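Local coordinates for protein gamma-glutamyltranspeptidase (Streptomyces lincolnensis, PDB 6J3A) that probably transfers or hydrolyses gamma-glutamyl groups as an LmbA-like gamma-glutamyltranspeptidase of the N-terminal nucleophile hydrolase clan, at residues L282-P290 and L331-R341; D264-K272 and D507-A518. All blocks are in the same frame, centred on the assembly; numbering follows the deposited sequence.

Interaction 1. Residues L282-P290 and L331-R341; sequences LLQQLALLP and LLSAEYNAGRR
The R341 guanidinium is sandwiched between P290 CA on one face and its own helix's N337 O, 3.8 Å above the plane, on the other, while its edge meets the carbonyls of A287 and L288. NE gives L288 O a nearly straight bond (2.9 Å, 174°) within the guanidinium plane, and NH1 makes a weak one to A287 O. With CG between the backbone N and the carbonyl carbon (chi1 78°) and a bend at chi3, the chain turns this edge onto the last turn of helix 282-288; arginine suits the place because it donates from two nitrogens at once. The Y336 ring has R340 CG over one face and Q284 NE2 at its edge; both Y336 OH and Q284 NE2 bond D315, and Q284 OE1 bonds Y320 OH. The N337 amide lies against A287 CB, with ND2 at 3.6 Å, a position that suits alanine's small side chain. ND2 also grips L331 O and S333 O (2.6 Å), and a water links OD1 with Q284. A leucine in place of N337 would probably leave L331 O without this donor and the turn before helix 334-341 less firmly set. L332 CD2 packs on Q284 CG, 3.6 Å away. The two helices cross at -73°; beyond them, L283 and L286 rest on strands 256-265 and 268-272, whereas Q285 and L289 meet helix 299-319.

Interaction 2. Residues D264-K272 and D507-A518; sequences DWNGWTVCK and DQWQLHFFLAVA
A helix packs here on a beta-hairpin, as in the alpha-beta-beta-alpha layering of the N-terminal nucleophile hydrolases: helix 507-518 runs nearly antiparallel to strand 268-272, 157° between directions and 11.8 Å between axes. A type I' turn from W265 to W268 joins the hairpin's strands, and N266 and G267 suit its positive phi angles. The largely buried contact centres on an aromatic cluster of W265, W268 and F514. F514, its CG anti to the backbone N (chi1 170°), reaches out from the helix so that its edge points at the face of the W268 five-membered ring, a T-shaped pair with planes at 73° and centroids 5.3 Å apart. V270 CG2 lies over one F514 face in a CH-pi contact, 3.9 Å from the ring centroid; a beta-branched valine is well placed to do this from a strand. The W265 ring meets F514 obliquely, takes L515 CD2 over one face, and has A518 CB at its edge. That same methyl comes within 3.6 Å of W268 NE1, so the small A518 can lie against both indoles. Strand 493-499 adds V495 against W268 and M496 against F514. At the far end lies the buried charge pair: K272, bent at chi2 and chi3, forms a salt bridge with D507, both also bonded to T484 OG1, and K272 NZ meets the syn lone pair of D507 OD1 at 2.8 Å.

The four segments come in the order 264-272, 282-290, 331-341, 507-518, so interaction 1 is nested inside the long loop closed by interaction 2. Their centres lie about 14 Å apart on the same side of the chain's centre, from which interaction 1 is farther (about 24 Å against 17 Å, centre to centre). Helix 280-288 directly follows strand 268-272 and lies between the two contacts: Q285 NE2 probably donates a hydrogen bond to D507 O at 3.1 Å, L283 CD2 packs on V270 O, and L282 touches D507. It thus meets the hairpin and helix 506-519 of interaction 2 as well as helix 334-341, tying that more peripheral helix to the buried hairpin.

Interaction 1. Residues L282-P290 and L331-R341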
loop_
_atom_site.group_PDB
_atom_site.type_symbol
_atom_site.label_atom_id
_atom_site.label_comp_id
_atom_site.label_asym_id
_atom_site.label_seq_id
_atom_site.Cartn_x
_atom_site.Cartn_y
_atom_site.Cartn_z
ATOM N N LEU A 282 -3.521 -20.678 20.110
ATOM C CA LEU A 282 -4.601 -19.802 19.622
ATOM C C LEU A 282 -5.946 -20.510 19.790
ATOM O O LEU A 282 -6.900 -19.947 20.338
ATOM C CB LEU A 282 -4.382 -19.421 18.142
ATOM C CG LEU A 282 -5.204 -18.224 17.602
ATOM C CD1 LEU A 282 -4.493 -17.510 16.452
ATOM C CD2 LEU A 282 -6.624 -18.612 17.179
ATOM N N LEU A 283 -5.996 -21.754 19.319
ATOM C CA LEU A 283 -7.185 -22.588 19.423
ATOM C C LEU A 283 -7.605 -22.780 20.901
ATOM O O LEU A 283 -8.787 -22.691 21.224
ATOM C CB LEU A 283 -6.969 -23.937 18.708
ATOM C CG LEU A 283 -6.445 -23.946 17.256
ATOM C CD1 LEU A 283 -6.285 -25.343 16.674
ATOM C CD2 LEU A 283 -7.380 -23.161 16.371
ATOM N N GLN A 284 -6.639 -23.004 21.790
ATOM C CA GLN A 284 -6.922 -23.128 23.234
ATOM C C GLN A 284 -7.503 -21.851 23.822
ATOM O O GLN A 284 -8.364 -21.899 24.696
ATOM C CB GLN A 284 -5.670 -23.533 24.019
ATOM C CG GLN A 284 -5.345 -25.018 23.921
ATOM C CD GLN A 284 -4.519 -25.542 25.073
ATOM O OE1 GLN A 284 -3.462 -26.127 24.860
ATOM N NE2 GLN A 284 -4.997 -25.338 26.305
ATOM N N GLN A 285 -7.034 -20.712 23.333
ATOM C CA GLN A 285 -7.585 -19.425 23.751
ATOM C C GLN A 285 -9.054 -19.244 23.349
ATOM O O GLN A 285 -9.836 -18.656 24.101
ATOM C CB GLN A 285 -6.729 -18.283 23.216
ATOM C CG GLN A 285 -5.413 -18.128 23.963
ATOM C CD GLN A 285 -4.491 -17.125 23.297
ATOM O OE1 GLN A 285 -4.569 -15.933 23.564
ATOM N NE2 GLN A 285 -3.618 -17.607 22.426
ATOM N N LEU A 286 -9.408 -19.771 22.178
ATOM C CA LEU A 286 -10.776 -19.722 21.656
ATOM C C LEU A 286 -11.696 -20.648 22.428
ATOM O O LEU A 286 -12.829 -20.277 22.759
ATOM C CB LEU A 286 -10.800 -20.139 20.182
ATOM C CG LEU A 286 -10.224 -19.173 19.159
ATOM C CD1 LEU A 286 -10.163 -19.843 17.797
ATOM C CD2 LEU A 286 -11.063 -17.915 19.084
ATOM N N ALA A 287 -11.206 -21.862 22.687
ATOM C CA ALA A 287 -11.912 -22.830 23.531
ATOM C C ALA A 287 -12.168 -22.347 24.965
ATOM O O ALA A 287 -13.129 -22.760 25.602
ATOM C CB ALA A 287 -11.153 -24.137 23.560
ATOM N N LEU A 288 -11.307 -21.473 25.457
ATOM C CA LEU A 288 -11.462 -20.893 26.796
ATOM C C LEU A 288 -12.612 -19.911 26.915
ATOM O O LEU A 288 -13.143 -19.712 28.008
ATOM C CB LEU A 288 -10.160 -20.192 27.236
ATOM C CG LEU A 288 -9.264 -20.773 28.340
ATOM C CD1 LEU A 288 -9.613 -22.181 28.770
ATOM C CD2 LEU A 288 -7.804 -20.715 27.911
ATOM N N LEU A 289 -12.995 -19.301 25.801
ATOM C CA LEU A 289 -13.921 -18.185 25.841
ATOM C C LEU A 289 -15.327 -18.630 26.230
ATOM O O LEU A 289 -15.752 -19.712 25.842
ATOM C CB LEU A 289 -13.956 -17.493 24.478
ATOM C CG LEU A 289 -12.631 -16.875 24.012
ATOM C CD1 LEU A 289 -12.706 -16.515 22.532
ATOM C CD2 LEU A 289 -12.240 -15.664 24.852
ATOM N N PRO A 290 -16.043 -17.804 27.016
ATOM C CA PRO A 290 -17.461 -18.075 27.185
ATOM C C PRO A 290 -18.251 -17.727 25.914
ATOM O O PRO A 290 -17.758 -16.989 25.054
ATOM C CB PRO A 290 -17.865 -17.156 28.347
ATOM C CG PRO A 290 -16.884 -16.044 28.324
ATOM C CD PRO A 290 -15.606 -16.629 27.796
ATOM N N LEU A 331 -7.350 -30.993 25.546
ATOM C CA LEU A 331 -7.072 -29.569 25.764
ATOM C C LEU A 331 -8.081 -28.624 25.091
ATOM O O LEU A 331 -8.315 -27.518 25.580
ATOM C CB LEU A 331 -5.649 -29.253 25.298
ATOM C CG LEU A 331 -4.547 -29.829 26.203
ATOM C CD1 LEU A 331 -3.227 -29.924 25.450
ATOM C CD2 LEU A 331 -4.369 -29.014 27.477
ATOM N N LEU A 332 -8.675 -29.071 23.984
ATOM C CA LEU A 332 -9.770 -28.354 23.303
ATOM C C LEU A 332 -11.185 -28.905 23.564
ATOM O O LEU A 332 -12.152 -28.454 22.944
ATOM C CB LEU A 332 -9.525 -28.365 21.796
ATOM C CG LEU A 332 -8.150 -27.884 21.341
ATOM C CD1 LEU A 332 -8.026 -28.098 19.838
ATOM C CD2 LEU A 332 -7.903 -26.429 21.736
ATOM N N SER A 333 -11.324 -29.866 24.470
ATOM C CA SER A 333 -12.640 -30.406 24.797
ATOM C C SER A 333 -13.389 -29.396 25.655
ATOM O O SER A 333 -12.784 -28.595 26.379
ATOM C CB SER A 333 -12.531 -31.743 25.530
ATOM O OG SER A 333 -12.044 -31.564 26.848
ATOM N N ALA A 334 -14.709 -29.446 25.559
ATOM C CA ALA A 334 -15.571 -28.536 26.307
ATOM C C ALA A 334 -15.456 -28.790 27.809
ATOM O O ALA A 334 -15.398 -27.854 28.616
ATOM C CB ALA A 334 -17.010 -28.713 25.859
ATOM N N GLU A 335 -15.459 -30.077 28.153
ATOM C CA GLU A 335 -15.252 -30.581 29.528
ATOM C C GLU A 335 -14.065 -29.886 30.234
ATOM O O GLU A 335 -14.234 -29.242 31.281
ATOM C CB GLU A 335 -15.126 -32.136 29.483
ATOM C CG GLU A 335 -14.249 -32.851 30.523
ATOM C CD GLU A 335 -14.829 -32.868 31.938
ATOM O OE1 GLU A 335 -15.438 -31.854 32.384
ATOM O OE2 GLU A 335 -14.658 -33.916 32.615
ATOM N N TYR A 336 -12.892 -29.988 29.611
ATOM C CA TYR A 336 -11.639 -29.426 30.139
ATOM C C TYR A 336 -11.699 -27.900 30.321
ATOM O O TYR A 336 -11.344 -27.358 31.381
ATOM C CB TYR A 336 -10.503 -29.807 29.186
ATOM C CG TYR A 336 -9.145 -29.258 29.544
ATOM C CD1 TYR A 336 -8.463 -29.712 30.661
ATOM C CD2 TYR A 336 -8.538 -28.290 28.752
ATOM C CE1 TYR A 336 -7.217 -29.213 30.987
ATOM C CE2 TYR A 336 -7.296 -27.783 29.068
ATOM C CZ TYR A 336 -6.633 -28.261 30.181
ATOM O OH TYR A 336 -5.395 -27.763 30.506
ATOM N N ASN A 337 -12.169 -27.239 29.267
ATOM C CA ASN A 337 -12.189 -25.786 29.181
ATOM C C ASN A 337 -13.245 -25.137 30.088
ATOM O O ASN A 337 -13.067 -24.003 30.564
ATOM C CB ASN A 337 -12.345 -25.379 27.715
ATOM C CG ASN A 337 -11.071 -25.614 26.926
ATOM O OD1 ASN A 337 -10.105 -24.883 27.096
ATOM N ND2 ASN A 337 -11.051 -26.654 26.086
ATOM N N ALA A 338 -14.324 -25.872 30.345
ATOM C CA ALA A 338 -15.333 -25.455 31.313
ATOM C C ALA A 338 -14.673 -25.330 32.683
ATOM O O ALA A 338 -14.862 -24.343 33.392
ATOM C CB ALA A 338 -16.481 -26.452 31.358
ATOM N N GLY A 339 -13.879 -26.332 33.039
ATOM C CA GLY A 339 -13.057 -26.254 34.240
ATOM C C GLY A 339 -12.119 -25.061 34.214
ATOM O O GLY A 339 -12.097 -24.253 35.148
ATOM N N ARG A 340 -11.381 -24.928 33.116
ATOM C CA ARG A 340 -10.307 -23.927 33.010
ATOM C C ARG A 340 -10.744 -22.461 33.046
ATOM O O ARG A 340 -10.088 -21.652 33.695
ATOM C CB ARG A 340 -9.478 -24.164 31.752
ATOM C CG ARG A 340 -8.811 -25.527 31.719
ATOM C CD ARG A 340 -7.318 -25.383 31.594
ATOM N NE ARG A 340 -6.668 -24.978 32.835
ATOM C CZ ARG A 340 -5.448 -24.451 32.918
ATOM N NH1 ARG A 340 -4.699 -24.231 31.833
ATOM N NH2 ARG A 340 -4.971 -24.128 34.108
ATOM N N ARG A 341 -11.838 -22.123 32.361
ATOM C CA ARG A 341 -12.308 -20.729 32.322
ATOM C C ARG A 341 -12.749 -20.147 33.670
ATOM O O ARG A 341 -12.800 -18.927 33.814
ATOM C CB ARG A 341 -13.405 -20.531 31.268
ATOM C CG ARG A 341 -14.823 -21.003 31.609
ATOM C CD ARG A 341 -15.798 -20.603 30.502
ATOM N NE ARG A 341 -15.358 -21.165 29.221
ATOM C CZ ARG A 341 -15.832 -22.266 28.631
ATOM N NH1 ARG A 341 -15.299 -22.673 27.477
ATOM N NH2 ARG A 341 -16.827 -22.969 29.159
HETATM O O HOH W 1 -7.709 -24.135 26.533
#

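Interaction 2. Residues D264-K272 and D507-A518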
loop_
_atom_site.group_PDB
_atom_site.type_symbol
_atom_site.label_atom_id
_atom_site.label_comp_id
_atom_site.label_asym_id
_atom_site.label_seq_id
_atom_site.Cartn_x
_atom_site.Cartn_y
_atom_site.Cartn_z
ATOM N N ASP A 264 -13.586 -25.201 15.941
ATOM C CA ASP A 264 -14.811 -24.514 15.567
ATOM C C ASP A 264 -15.244 -23.515 16.650
ATOM O O ASP A 264 -15.393 -23.870 17.821
ATOM C CB ASP A 264 -15.902 -25.545 15.299
ATOM C CG ASP A 264 -15.640 -26.366 14.026
ATOM O OD1 ASP A 264 -14.602 -26.173 13.347
ATOM O OD2 ASP A 264 -16.488 -27.218 13.695
ATOM N N TRP A 265 -15.423 -22.260 16.242
ATOM C CA TRP A 265 -15.870 -21.202 17.145
ATOM C C TRP A 265 -16.796 -20.216 16.430
ATOM O O TRP A 265 -16.393 -19.565 15.464
ATOM C CB TRP A 265 -14.672 -20.454 17.744
ATOM C CG TRP A 265 -15.066 -19.263 18.579
ATOM C CD1 TRP A 265 -15.447 -19.261 19.901
ATOM C CD2 TRP A 265 -15.136 -17.899 18.143
ATOM N NE1 TRP A 265 -15.738 -17.972 20.312
ATOM C CE2 TRP A 265 -15.560 -17.123 19.249
ATOM C CE3 TRP A 265 -14.888 -17.258 16.919
ATOM C CZ2 TRP A 265 -15.732 -15.739 19.166
ATOM C CZ3 TRP A 265 -15.063 -15.890 16.836
ATOM C CH2 TRP A 265 -15.478 -15.141 17.954
ATOM N N ASN A 266 -18.035 -20.116 16.920
ATOM C CA ASN A 266 -18.977 -19.048 16.539
ATOM C C ASN A 266 -19.165 -18.904 15.012
ATOM O O ASN A 266 -19.122 -17.799 14.464
ATOM C CB ASN A 266 -18.506 -17.732 17.165
ATOM C CG ASN A 266 -19.445 -16.580 16.889
ATOM O OD1 ASN A 266 -20.628 -16.642 17.215
ATOM N ND2 ASN A 266 -18.922 -15.522 16.275
ATOM N N GLY A 267 -19.341 -20.035 14.333
ATOM C CA GLY A 267 -19.523 -20.057 12.876
ATOM C C GLY A 267 -18.249 -20.218 12.066
ATOM O O GLY A 267 -18.307 -20.563 10.872
ATOM N N TRP A 268 -17.106 -19.948 12.705
ATOM C CA TRP A 268 -15.786 -20.070 12.087
ATOM C C TRP A 268 -15.069 -21.351 12.499
ATOM O O TRP A 268 -15.353 -21.937 13.547
ATOM C CB TRP A 268 -14.858 -18.908 12.471
ATOM C CG TRP A 268 -15.383 -17.525 12.291
ATOM C CD1 TRP A 268 -16.258 -16.875 13.108
ATOM C CD2 TRP A 268 -15.010 -16.583 11.274
ATOM N NE1 TRP A 268 -16.481 -15.602 12.648
ATOM C CE2 TRP A 268 -15.725 -15.395 11.525
ATOM C CE3 TRP A 268 -14.162 -16.637 10.165
ATOM C CZ2 TRP A 268 -15.620 -14.271 10.705
ATOM C CZ3 TRP A 268 -14.054 -15.518 9.355
ATOM C CH2 TRP A 268 -14.779 -14.351 9.628
ATOM N N THR A 269 -14.123 -21.750 11.656
ATOM C CA THR A 269 -13.115 -22.745 11.985
ATOM C C THR A 269 -11.768 -22.084 11.774
ATOM O O THR A 269 -11.511 -21.557 10.701
ATOM C CB THR A 269 -13.188 -23.968 11.056
ATOM O OG1 THR A 269 -14.521 -24.491 11.061
ATOM C CG2 THR A 269 -12.191 -25.057 11.488
ATOM N N VAL A 270 -10.907 -22.119 12.784
ATOM C CA VAL A 270 -9.533 -21.647 12.633
ATOM C C VAL A 270 -8.620 -22.850 12.437
ATOM O O VAL A 270 -8.719 -23.815 13.179
ATOM C CB VAL A 270 -9.070 -20.848 13.844
ATOM C CG1 VAL A 270 -7.697 -20.253 13.563
ATOM C CG2 VAL A 270 -10.065 -19.736 14.148
ATOM N N CYS A 271 -7.743 -22.771 11.437
ATOM C CA CYS A 271 -6.745 -23.807 11.148
ATOM C C CYS A 271 -5.348 -23.336 11.516
ATOM O O CYS A 271 -4.962 -22.214 11.182
ATOM C CB CYS A 271 -6.769 -24.185 9.664
ATOM S SG CYS A 271 -8.380 -24.808 9.137
ATOM N N LYS A 272 -4.600 -24.218 12.175
ATOM C CA LYS A 272 -3.236 -23.947 12.637
ATOM C C LYS A 272 -2.342 -25.144 12.404
ATOM O O LYS A 272 -2.813 -26.217 12.060
ATOM C CB LYS A 272 -3.244 -23.642 14.137
ATOM C CG LYS A 272 -4.142 -22.485 14.561
ATOM C CD LYS A 272 -3.666 -21.139 14.018
ATOM C CE LYS A 272 -2.465 -20.612 14.787
ATOM N NZ LYS A 272 -1.741 -19.530 14.067
ATOM N N ASP A 507 0.765 -15.755 18.258
ATOM C CA ASP A 507 -0.609 -16.211 18.497
ATOM C C ASP A 507 -1.323 -15.495 19.653
ATOM O O ASP A 507 -2.375 -15.958 20.102
ATOM C CB ASP A 507 -0.663 -17.730 18.720
ATOM C CG ASP A 507 -0.779 -18.520 17.428
ATOM O OD1 ASP A 507 -1.277 -17.993 16.407
ATOM O OD2 ASP A 507 -0.377 -19.702 17.455
ATOM N N GLN A 508 -0.759 -14.398 20.148
ATOM C CA GLN A 508 -1.520 -13.457 20.968
ATOM C C GLN A 508 -2.107 -12.409 20.023
ATOM O O GLN A 508 -3.321 -12.152 19.983
ATOM C CB GLN A 508 -0.628 -12.788 22.017
ATOM C CG GLN A 508 0.177 -13.749 22.881
ATOM C CD GLN A 508 0.844 -13.042 24.054
ATOM O OE1 GLN A 508 0.173 -12.365 24.845
ATOM N NE2 GLN A 508 2.170 -13.187 24.173
ATOM N N TRP A 509 -1.220 -11.821 19.240
ATOM C CA TRP A 509 -1.593 -10.779 18.306
ATOM C C TRP A 509 -2.619 -11.282 17.302
ATOM O O TRP A 509 -3.593 -10.590 17.018
ATOM C CB TRP A 509 -0.348 -10.254 17.589
ATOM C CG TRP A 509 0.555 -9.393 18.441
ATOM C CD1 TRP A 509 0.220 -8.665 19.563
ATOM C CD2 TRP A 509 1.934 -9.126 18.192
ATOM N NE1 TRP A 509 1.326 -7.995 20.042
ATOM C CE2 TRP A 509 2.387 -8.248 19.211
ATOM C CE3 TRP A 509 2.843 -9.551 17.204
ATOM C CZ2 TRP A 509 3.704 -7.800 19.274
ATOM C CZ3 TRP A 509 4.143 -9.094 17.256
ATOM C CH2 TRP A 509 4.567 -8.231 18.291
ATOM N N GLN A 510 -2.399 -12.490 16.794
ATOM C CA GLN A 510 -3.333 -13.112 15.862
ATOM C C GLN A 510 -4.692 -13.380 16.491
ATOM O O GLN A 510 -5.712 -13.176 15.835
ATOM C CB GLN A 510 -2.772 -14.416 15.295
ATOM C CG GLN A 510 -1.831 -14.212 14.136
ATOM C CD GLN A 510 -1.134 -15.488 13.726
ATOM O OE1 GLN A 510 -0.193 -15.951 14.397
ATOM N NE2 GLN A 510 -1.579 -16.068 12.610
ATOM N N LEU A 511 -4.711 -13.853 17.741
ATOM C CA LEU A 511 -5.978 -14.035 18.450
ATOM C C LEU A 511 -6.739 -12.718 18.533
ATOM O O LEU A 511 -7.933 -12.680 18.253
ATOM C CB LEU A 511 -5.799 -14.593 19.862
ATOM C CG LEU A 511 -7.188 -14.778 20.517
ATOM C CD1 LEU A 511 -7.712 -16.181 20.287
ATOM C CD2 LEU A 511 -7.198 -14.405 21.988
ATOM N N HIS A 512 -6.048 -11.646 18.907
ATOM C CA HIS A 512 -6.715 -10.342 19.027
ATOM C C HIS A 512 -7.251 -9.919 17.655
ATOM O O HIS A 512 -8.426 -9.547 17.516
ATOM C CB HIS A 512 -5.787 -9.276 19.632
ATOM C CG HIS A 512 -5.029 -9.751 20.833
ATOM N ND1 HIS A 512 -5.516 -10.726 21.671
ATOM C CD2 HIS A 512 -3.814 -9.410 21.321
ATOM C CE1 HIS A 512 -4.635 -10.959 22.628
ATOM N NE2 HIS A 512 -3.593 -10.173 22.437
ATOM N N PHE A 513 -6.402 -10.038 16.641
ATOM C CA PHE A 513 -6.780 -9.734 15.259
ATOM C C PHE A 513 -8.002 -10.512 14.781
ATOM O O PHE A 513 -8.989 -9.912 14.354
ATOM C CB PHE A 513 -5.602 -10.038 14.348
ATOM C CG PHE A 513 -5.939 -10.045 12.896
ATOM C CD1 PHE A 513 -6.176 -8.861 12.230
ATOM C CD2 PHE A 513 -6.000 -11.236 12.193
ATOM C CE1 PHE A 513 -6.472 -8.859 10.878
ATOM C CE2 PHE A 513 -6.294 -11.244 10.843
ATOM C CZ PHE A 513 -6.529 -10.053 10.183
ATOM N N PHE A 514 -7.923 -11.840 14.851
ATOM C CA PHE A 514 -9.004 -12.709 14.382
ATOM C C PHE A 514 -10.336 -12.425 15.062
ATOM O O PHE A 514 -11.369 -12.418 14.395
ATOM C CB PHE A 514 -8.660 -14.176 14.577
ATOM C CG PHE A 514 -9.823 -15.104 14.344
ATOM C CD1 PHE A 514 -10.090 -15.595 13.069
ATOM C CD2 PHE A 514 -10.648 -15.485 15.401
ATOM C CE1 PHE A 514 -11.151 -16.451 12.855
ATOM C CE2 PHE A 514 -11.714 -16.336 15.192
ATOM C CZ PHE A 514 -11.966 -16.822 13.917
ATOM N N LEU A 515 -10.321 -12.223 16.377
ATOM C CA LEU A 515 -11.544 -11.812 17.091
ATOM C C LEU A 515 -12.056 -10.443 16.617
ATOM O O LEU A 515 -13.263 -10.244 16.409
ATOM C CB LEU A 515 -11.340 -11.804 18.616
ATOM C CG LEU A 515 -11.150 -13.166 19.303
ATOM C CD1 LEU A 515 -10.957 -12.982 20.799
ATOM C CD2 LEU A 515 -12.312 -14.109 19.055
ATOM N N ALA A 516 -11.144 -9.502 16.434
ATOM C CA ALA A 516 -11.534 -8.211 15.889
ATOM C C ALA A 516 -12.200 -8.378 14.521
ATOM O O ALA A 516 -13.268 -7.815 14.295
ATOM C CB ALA A 516 -10.347 -7.278 15.813
ATOM N N VAL A 517 -11.615 -9.184 13.636
ATOM C CA VAL A 517 -12.219 -9.429 12.318
ATOM C C VAL A 517 -13.657 -9.950 12.446
ATOM O O VAL A 517 -14.549 -9.515 11.731
ATOM C CB VAL A 517 -11.408 -10.430 11.463
ATOM C CG1 VAL A 517 -12.143 -10.756 10.163
ATOM C CG2 VAL A 517 -10.018 -9.887 11.150
ATOM N N ALA A 518 -13.867 -10.889 13.359
ATOM C CA ALA A 518 -15.175 -11.512 13.550
ATOM C C ALA A 518 -16.167 -10.616 14.287
ATOM O O ALA A 518 -17.369 -10.746 14.075
ATOM C CB ALA A 518 -15.010 -12.812 14.294
#